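Local coordinates for discoidin-2 (Dictyostelium discoideum, PDB 2VM9), which binds galactose and N-acetylgalactosamine as a homotrimeric lectin of cell adhesion and may take part in spore coat formation, at residues His84-Thr89 against Asn142-Leu147; Ser77-Gly82 against Asn118-Ile123. One frame throughout, in Å; residues are numbered along the deposited sequence.

Both interactions belong to the beta-sandwich of the F5/8 type C domain, with centres about 11 Å apart, and both are partly buried. In interaction 1 the chain passes from one sheet of the sandwich to the other, and the passage is held by a tryptophan packed on an asparagine, a short polar network and an apolar cluster of Val88, Ile145 and Leu147. Interaction 2 is the fraying end of a strand pair within the second sheet: its 77-82 side is largely buried, its 118-123 side largely exposed, and two of its three waters bridge the segments where the backbones separate. Arg81 NH1, probably hydrogen-bonded to Gln86 OE1 at 2.9 Å, joins the two, as does packing of Ser146 CB on Arg81 CB.

Interaction 1 of 2, residues His84-Thr89 against Asn142-Leu147; sequences HDQWVT and NNHISL
Where strand 133-142 of the discoidin-domain beta-sandwich ends and the chain turns into strand 146-153, Asn142 and Trp87 make an antiparallel hydrogen-bonded pair. Asn142 N donates to Trp87 O at 2.8 Å, and Trp87 N to Asn142 O at 3.2 Å. The two side chains share a face of the sheet. Asn142 lies over one face of the indole: its CB stands 3.6 Å from the centroid of the five-membered ring of Trp87, a CH-pi contact, while OD1 reaches the six-membered part, 3.0 Å from CZ2. Ring and amide planes are 43° apart, so this is no parallel stack.

Past this pair, Asn143 ND2 donates to Asp85 O at 2.9 Å with an N-H...O angle of 163°. That carbonyl belongs to the centre of an inverse gamma turn, and the carboxylate of Asp85 turns elsewhere, to Arg117. Gln86 runs alongside His144, its CD 3.4 Å from His144 CB, and its OE1 accepts from Ser146 OG at 2.6 Å. OE1 probably also accepts from Arg81 NH1, and Ser146 OG is bonded to Ser53, which fixes the position of the amide oxygen. Among the buried residues Val88 CG2 packs 4.0 Å from Leu147 CD2 and touches Ile145 CG2, with Pro138 against all three residues.

The segment 142-147 thus leaves the sheet that holds strand 87-96 and enters the one that holds strand 70-79, a sheet-to-sheet connection at one end of the F5/8 type C sandwich.

Interaction 2 of 2, residues Ser77-Gly82 against Asn118-Ile123; sequences STQGRG and NSIVTI. With PO4 (phosphate ion), chain G.
Thr78 and Val121 form an antiparallel hydrogen-bonded pair: Val121 N donates to Thr78 O at 2.9 Å with an N-H...O angle of 174°, and Thr78 N returns a bond to Val121 O. Beside these direct bonds a water bridges the same pair, joining Val121 O to Thr78 OG1, which is also bonded to Asn114. On the other face of the sheet, Ser77 and Thr122 form the non-hydrogen-bonded pair, and their hydroxyls bond directly, Ser77 OG to Thr122 OG1 at 2.6 Å. Ile120 CG2 lies beside this pair, 3.7 Å from Ser77 CB.

Beyond Ile120 the backbones separate and a side chain takes over the pairing. Gln79 CG is anti to the backbone N (chi1 -171°) and the chain continues extended, with NE2 donating to Asn118 O at 2.9 Å. The bond lies in the plane of the Gln79 amide, yet the donor sits 36° out of the carbonyl plane of Asn118. Asn36 N holds the other end of this amide, at OE1. Two waters span the separation: one accepts from Gly80 N at 2.7 Å and lies 2.6 Å from Ser119 O; the other links Gly82 O to Asn118 ND2, while Asn118 OD1 is hydrogen-bonded to Arg148.

The side chain of Arg81 leaves the backbone away from 118-123. Its guanidinium meets a phosphate edge-on, NH2 donating to phosphate O2 at 2.8 Å and NH1 to the same oxygen. The ion, which His28 also binds, probably came from the crystallisation liquor. Arg81 NE pairs with Asp83, the last residue of the predicted Arg-Gly-Asp cell attachment motif.

Strand 70-79 lies between strands 121-131 and 146-153: backbone bonds tie Ser77 to Glu150 and Gln79 to Arg148, while Thr78 packs against Tyr91 of strand 87-96 in the facing sheet.

Interaction 1 of 2, residues His84-Thr89 against Asn142-Leu147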
ATOM      1  N   HIS A  84     -36.304   9.816   8.155  1.00  7.41           N
ATOM      2  CA  HIS A  84     -37.093   9.639   9.406  1.00  7.76           C
ATOM      3  C   HIS A  84     -36.374  10.324  10.560  1.00  6.87           C
ATOM      4  O   HIS A  84     -35.189  10.587  10.458  1.00  5.83           O
ATOM      5  CB  HIS A  84     -37.348   8.174   9.730  1.00  8.72           C
ATOM      6  CG  HIS A  84     -38.429   7.585   8.892  1.00 12.63           C
ATOM      7  ND1 HIS A  84     -39.714   8.098   8.885  1.00 18.19           N
ATOM      8  CD2 HIS A  84     -38.416   6.589   7.975  1.00 16.71           C
ATOM      9  CE1 HIS A  84     -40.451   7.412   8.024  1.00 21.06           C
ATOM     10  NE2 HIS A  84     -39.683   6.499   7.453  1.00 18.50           N
ATOM     11  N   ASP A  85     -37.101  10.600  11.639  1.00  6.33           N
ATOM     12  CA  ASP A  85     -36.563  11.374  12.758  1.00  6.31           C
ATOM     13  C   ASP A  85     -35.722  10.489  13.676  1.00  5.89           C
ATOM     14  O   ASP A  85     -36.126  10.172  14.799  1.00  4.59           O
ATOM     15  CB  ASP A  85     -37.713  12.005  13.558  1.00  7.59           C
ATOM     16  CG  ASP A  85     -38.413  13.120  12.806  1.00 10.14           C
ATOM     17  OD1 ASP A  85     -37.889  13.637  11.792  1.00  8.73           O
ATOM     18  OD2 ASP A  85     -39.475  13.528  13.282  1.00 10.55           O
ATOM     19  N   GLN A  86     -34.552  10.091  13.180  1.00  5.26           N
ATOM     20  CA  GLN A  86     -33.624   9.259  13.954  1.00  4.71           C
ATOM     21  C   GLN A  86     -32.258   9.845  13.758  1.00  5.06           C
ATOM     22  O   GLN A  86     -31.906  10.237  12.630  1.00  5.53           O
ATOM     23  CB  GLN A  86     -33.605   7.827  13.418  1.00  4.65           C
ATOM     24  CG  GLN A  86     -34.949   7.142  13.528  1.00  4.40           C
ATOM     25  CD  GLN A  86     -35.042   5.878  12.690  1.00  5.86           C
ATOM     26  OE1 GLN A  86     -34.098   5.481  11.981  1.00  6.27           O
ATOM     27  NE2 GLN A  86     -36.196   5.233  12.777  1.00  6.79           N
ATOM     28  N   TRP A  87     -31.475   9.922  14.832  1.00  4.86           N
ATOM     29  CA  TRP A  87     -30.120  10.464  14.730  1.00  4.72           C
ATOM     30  C   TRP A  87     -29.319  10.089  15.980  1.00  4.23           C
ATOM     31  O   TRP A  87     -29.890   9.880  17.060  1.00  4.91           O
ATOM     32  CB  TRP A  87     -30.099  12.007  14.512  1.00  5.10           C
ATOM     33  CG  TRP A  87     -30.961  12.820  15.459  1.00  4.58           C
ATOM     34  CD1 TRP A  87     -30.630  13.245  16.729  1.00  5.39           C
ATOM     35  CD2 TRP A  87     -32.263  13.338  15.183  1.00  4.86           C
ATOM     36  NE1 TRP A  87     -31.658  14.018  17.253  1.00  4.98           N
ATOM     37  CE2 TRP A  87     -32.677  14.076  16.329  1.00  6.32           C
ATOM     38  CE3 TRP A  87     -33.133  13.250  14.064  1.00  5.25           C
ATOM     39  CZ2 TRP A  87     -33.940  14.702  16.407  1.00  5.59           C
ATOM     40  CZ3 TRP A  87     -34.376  13.913  14.126  1.00  5.16           C
ATOM     41  CH2 TRP A  87     -34.758  14.628  15.300  1.00  6.05           C
ATOM     42  N   VAL A  88     -28.007   9.966  15.819  1.00  3.99           N
ATOM     43  CA  VAL A  88     -27.150   9.724  16.966  1.00  4.10           C
ATOM     44  C   VAL A  88     -26.829  11.042  17.640  1.00  4.86           C
ATOM     45  O   VAL A  88     -26.359  11.965  16.990  1.00  4.85           O
ATOM     46  CB  VAL A  88     -25.886   8.964  16.525  1.00  4.48           C
ATOM     47  CG1 VAL A  88     -24.854   8.897  17.659  1.00  4.55           C
ATOM     48  CG2 VAL A  88     -26.313   7.561  16.028  1.00  5.47           C
ATOM     49  N   THR A  89     -27.074  11.125  18.956  1.00  4.16           N
ATOM     50  CA  THR A  89     -26.893  12.380  19.677  1.00  5.44           C
ATOM     51  C   THR A  89     -25.514  12.487  20.345  1.00  4.92           C
ATOM     52  O   THR A  89     -25.070  13.588  20.690  1.00  5.73           O
ATOM     53  CB  THR A  89     -27.994  12.564  20.745  1.00  5.03           C
ATOM     54  OG1 THR A  89     -28.041  11.369  21.547  1.00  5.46           O
ATOM     55  CG2 THR A  89     -29.356  12.820  20.099  1.00  5.29           C
ATOM     56  N   ASN A 142     -31.575   9.634  19.273  1.00  4.86           N
ATOM     57  CA  ASN A 142     -32.985  10.002  19.216  1.00  6.22           C
ATOM     58  C   ASN A 142     -33.670   8.967  18.360  1.00  5.14           C
ATOM     59  O   ASN A 142     -33.376   8.867  17.164  1.00  5.37           O
ATOM     60  CB  ASN A 142     -33.205  11.387  18.584  1.00  6.92           C
ATOM     61  CG  ASN A 142     -34.685  11.683  18.416  1.00 12.27           C
ATOM     62  OD1 ASN A 142     -35.053  12.139  17.388  1.00 13.43           O
ATOM     63  ND2 ASN A 142     -35.459  11.550  19.408  1.00 17.46           N
ATOM     64  N   ASN A 143     -34.574   8.211  18.982  1.00  4.60           N
ATOM     65  CA  ASN A 143     -35.414   7.204  18.316  1.00  4.26           C
ATOM     66  C   ASN A 143     -34.731   5.919  17.835  1.00  5.20           C
ATOM     67  O   ASN A 143     -35.248   4.829  18.046  1.00  6.03           O
ATOM     68  CB  ASN A 143     -36.239   7.828  17.175  1.00  4.17           C
ATOM     69  CG  ASN A 143     -37.411   8.641  17.731  1.00  6.16           C
ATOM     70  OD1 ASN A 143     -37.911   8.303  18.793  1.00  6.26           O
ATOM     71  ND2 ASN A 143     -37.837   9.693  17.034  1.00  6.57           N
ATOM     72  N   HIS A 144     -33.595   6.056  17.172  1.00  4.77           N
ATOM     73  CA  HIS A 144     -32.870   4.871  16.681  1.00  4.33           C
ATOM     74  C   HIS A 144     -31.430   5.240  16.414  1.00  4.73           C
ATOM     75  O   HIS A 144     -31.141   6.394  16.136  1.00  5.05           O
ATOM     76  CB  HIS A 144     -33.501   4.374  15.370  1.00  4.48           C
ATOM     77  CG  HIS A 144     -33.249   2.922  15.107  1.00  5.40           C
ATOM     78  ND1 HIS A 144     -34.115   1.934  15.524  1.00  4.38           N
ATOM     79  CD2 HIS A 144     -32.215   2.293  14.506  1.00  5.39           C
ATOM     80  CE1 HIS A 144     -33.641   0.754  15.164  1.00  5.53           C
ATOM     81  NE2 HIS A 144     -32.479   0.945  14.558  1.00  5.94           N
ATOM     82  N   ILE A 145     -30.540   4.252  16.466  1.00  4.02           N
ATOM     83  CA  ILE A 145     -29.153   4.466  16.093  1.00  4.31           C
ATOM     84  C   ILE A 145     -29.131   4.470  14.553  1.00  4.55           C
ATOM     85  O   ILE A 145     -29.096   3.423  13.915  1.00  4.61           O
ATOM     86  CB  ILE A 145     -28.249   3.380  16.662  1.00  3.85           C
ATOM     87  CG1 ILE A 145     -28.271   3.450  18.198  1.00  5.64           C
ATOM     88  CG2 ILE A 145     -26.815   3.533  16.106  1.00  4.11           C
ATOM     89  CD1 ILE A 145     -27.612   2.225  18.883  1.00  4.79           C
ATOM     90  N   SER A 146     -29.188   5.671  13.996  1.00  3.99           N
ATOM     91  CA  SER A 146     -29.196   5.877  12.556  1.00  3.95           C
ATOM     92  C   SER A 146     -28.281   7.059  12.278  1.00  4.58           C
ATOM     93  O   SER A 146     -28.365   8.107  12.938  1.00  4.37           O
ATOM     94  CB  SER A 146     -30.622   6.177  12.036  1.00  4.52           C
ATOM     95  OG  SER A 146     -31.525   5.106  12.317  1.00  5.63           O
ATOM     96  N   LEU A 147     -27.393   6.910  11.292  1.00  3.63           N
ATOM     97  CA  LEU A 147     -26.496   8.018  11.004  1.00  4.23           C
ATOM     98  C   LEU A 147     -25.981   7.958   9.582  1.00  4.57           C
ATOM     99  O   LEU A 147     -26.025   6.898   8.913  1.00  4.76           O
ATOM    100  CB  LEU A 147     -25.311   8.077  11.984  1.00  4.95           C
ATOM    101  CG  LEU A 147     -24.303   6.913  11.859  1.00  5.43           C
ATOM    102  CD1 LEU A 147     -23.234   7.188  10.804  1.00  5.93           C
ATOM    103  CD2 LEU A 147     -23.642   6.607  13.189  1.00  9.58           C
TER

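Interaction 2 of 2, residues Ser77-Gly82 against Asn118-Ile123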
ATOM      1  N   SER A  77     -17.379  13.831  10.168  1.00  5.24           N
ATOM      2  CA  SER A  77     -18.647  14.526  10.138  1.00  5.18           C
ATOM      3  C   SER A  77     -19.747  13.487  10.305  1.00  5.44           C
ATOM      4  O   SER A  77     -19.668  12.431   9.690  1.00  4.89           O
ATOM      5  CB  SER A  77     -18.857  15.216   8.807  1.00  6.30           C
ATOM      6  OG  SER A  77     -17.982  16.333   8.733  1.00  7.40           O
ATOM      7  N   THR A  78     -20.742  13.790  11.126  1.00  4.67           N
ATOM      8  CA  THR A  78     -21.924  12.920  11.260  1.00  4.93           C
ATOM      9  C   THR A  78     -23.202  13.712  11.008  1.00  4.88           C
ATOM     10  O   THR A  78     -23.255  14.936  11.151  1.00  5.70           O
ATOM     11  CB  THR A  78     -22.012  12.204  12.644  1.00  6.02           C
ATOM     12  OG1 THR A  78     -22.291  13.165  13.671  1.00  6.32           O
ATOM     13  CG2 THR A  78     -20.684  11.459  12.963  1.00  6.95           C
ATOM     14  N   GLN A  79     -24.245  12.966  10.674  1.00  4.69           N
ATOM     15  CA  GLN A  79     -25.513  13.508  10.301  1.00  5.30           C
ATOM     16  C   GLN A  79     -26.534  12.464  10.742  1.00  4.53           C
ATOM     17  O   GLN A  79     -26.227  11.270  10.894  1.00  4.67           O
ATOM     18  CB  GLN A  79     -25.465  13.677   8.787  1.00  6.01           C
ATOM     19  CG  GLN A  79     -26.550  14.400   8.126  1.00  8.95           C
ATOM     20  CD  GLN A  79     -26.234  14.505   6.633  1.00  9.33           C
ATOM     21  OE1 GLN A  79     -25.681  13.565   6.045  1.00  8.40           O
ATOM     22  NE2 GLN A  79     -26.583  15.629   6.019  1.00 10.08           N
ATOM     23  N   GLY A  80     -27.761  12.902  10.953  1.00  5.13           N
ATOM     24  CA  GLY A  80     -28.807  11.950  11.236  1.00  3.92           C
ATOM     25  C   GLY A  80     -29.330  11.288   9.957  1.00  4.61           C
ATOM     26  O   GLY A  80     -28.718  11.346   8.866  1.00  5.06           O
ATOM     27  N   ARG A  81     -30.461  10.638  10.127  1.00  3.95           N
ATOM     28  CA  ARG A  81     -31.114   9.908   9.037  1.00  4.01           C
ATOM     29  C   ARG A  81     -31.931  10.845   8.168  1.00  5.14           C
ATOM     30  O   ARG A  81     -32.715  11.658   8.688  1.00  5.28           O
ATOM     31  CB  ARG A  81     -32.012   8.810   9.632  1.00  4.22           C
ATOM     32  CG  ARG A  81     -32.827   8.070   8.597  1.00  3.73           C
ATOM     33  CD  ARG A  81     -33.491   6.808   9.179  1.00  3.67           C
ATOM     34  NE  ARG A  81     -34.342   6.235   8.149  1.00  3.41           N
ATOM     35  CZ  ARG A  81     -35.065   5.134   8.278  1.00  5.38           C
ATOM     36  NH1 ARG A  81     -35.032   4.440   9.421  1.00  6.18           N
ATOM     37  NH2 ARG A  81     -35.813   4.721   7.244  1.00  3.91           N
ATOM     38  N   GLY A  82     -31.801  10.722   6.847  1.00  5.09           N
ATOM     39  CA  GLY A  82     -32.493  11.679   5.955  1.00  5.73           C
ATOM     40  C   GLY A  82     -34.018  11.584   5.901  1.00  6.71           C
ATOM     41  O   GLY A  82     -34.693  12.614   5.754  1.00  7.00           O
ATOM     42  N   ASN A 118     -30.585  16.345   9.269  1.00  6.37           N
ATOM     43  CA  ASN A 118     -29.702  16.730   8.152  1.00  7.33           C
ATOM     44  C   ASN A 118     -28.524  17.609   8.468  1.00  7.28           C
ATOM     45  O   ASN A 118     -27.645  17.786   7.609  1.00  7.03           O
ATOM     46  CB  ASN A 118     -30.527  17.393   7.023  1.00  7.16           C
ATOM     47  CG  ASN A 118     -31.491  16.437   6.400  1.00  8.57           C
ATOM     48  OD1 ASN A 118     -31.139  15.317   6.061  1.00 10.65           O
ATOM     49  ND2 ASN A 118     -32.725  16.868   6.239  1.00 11.15           N
ATOM     50  N   SER A 119     -28.499  18.228   9.651  1.00  6.51           N
ATOM     51  CA  SER A 119     -27.417  19.169   9.913  1.00  6.32           C
ATOM     52  C   SER A 119     -26.155  18.379  10.226  1.00  6.89           C
ATOM     53  O   SER A 119     -26.185  17.369  10.924  1.00  7.01           O
ATOM     54  CB  SER A 119     -27.729  20.117  11.073  1.00  5.68           C
ATOM     55  OG  SER A 119     -28.932  20.836  10.820  1.00  7.33           O
ATOM     56  N   ILE A 120     -25.057  18.831   9.651  1.00  6.73           N
ATOM     57  CA  ILE A 120     -23.787  18.133   9.791  1.00  7.69           C
ATOM     58  C   ILE A 120     -23.055  18.616  11.032  1.00  8.01           C
ATOM     59  O   ILE A 120     -22.953  19.828  11.287  1.00  9.14           O
ATOM     60  CB  ILE A 120     -22.947  18.325   8.519  1.00  7.51           C
ATOM     61  CG1 ILE A 120     -23.698  17.668   7.340  1.00  8.89           C
ATOM     62  CG2 ILE A 120     -21.494  17.755   8.734  1.00  7.46           C
ATOM     63  CD1 ILE A 120     -23.129  18.010   5.954  1.00 10.46           C
ATOM     64  N   VAL A 121     -22.535  17.677  11.808  1.00  7.08           N
ATOM     65  CA  VAL A 121     -21.681  18.017  12.956  1.00  7.35           C
ATOM     66  C   VAL A 121     -20.296  17.458  12.700  1.00  7.28           C
ATOM     67  O   VAL A 121     -20.140  16.271  12.464  1.00  6.75           O
ATOM     68  CB  VAL A 121     -22.254  17.481  14.298  1.00  6.48           C
ATOM     69  CG1 VAL A 121     -21.231  17.730  15.484  1.00  7.39           C
ATOM     70  CG2 VAL A 121     -23.629  18.120  14.557  1.00  7.04           C
ATOM     71  N   THR A 122     -19.296  18.339  12.733  1.00  8.12           N
ATOM     72  CA  THR A 122     -17.921  17.964  12.368  1.00  8.39           C
ATOM     73  C   THR A 122     -17.002  18.201  13.545  1.00 10.05           C
ATOM     74  O   THR A 122     -17.075  19.261  14.218  1.00 10.50           O
ATOM     75  CB  THR A 122     -17.433  18.783  11.149  1.00  7.38           C
ATOM     76  OG1 THR A 122     -18.343  18.589  10.057  1.00  9.12           O
ATOM     77  CG2 THR A 122     -15.997  18.364  10.744  1.00  9.37           C
ATOM     78  N   ILE A 123     -16.181  17.200  13.812  1.00  9.74           N
ATOM     79  CA  ILE A 123     -15.154  17.224  14.820  1.00 11.74           C
ATOM     80  C   ILE A 123     -13.817  17.165  14.102  1.00 11.49           C
ATOM     81  O   ILE A 123     -13.606  16.316  13.230  1.00 10.51           O
ATOM     82  CB  ILE A 123     -15.283  16.002  15.729  1.00 11.90           C
ATOM     83  CG1 ILE A 123     -16.725  15.908  16.264  1.00 15.08           C
ATOM     84  CG2 ILE A 123     -14.205  15.975  16.825  1.00 12.64           C
ATOM     85  CD1 ILE A 123     -17.202  17.128  16.965  1.00 15.52           C
TER
HETATM   86  P   PO4 G 507     -38.102   2.039   8.022  0.60 11.32           P
HETATM   87  O1  PO4 G 507     -38.981   2.245   9.245  0.60 17.08           O
HETATM   88  O2  PO4 G 507     -36.739   2.312   8.337  0.60  6.91           O
HETATM   89  O3  PO4 G 507     -38.609   2.974   6.944  0.60 18.20           O
HETATM   90  O4  PO4 G 507     -38.324   0.638   7.505  0.60 18.75           O
HETATM   91  O   HOH W   1     -20.034  14.459  14.621  1.00  7.04           O
HETATM   92  O   HOH W   2     -28.051  15.583  11.478  1.00  6.03           O
HETATM   93  O   HOH W   3     -34.636  15.129   4.987  1.00 14.68           O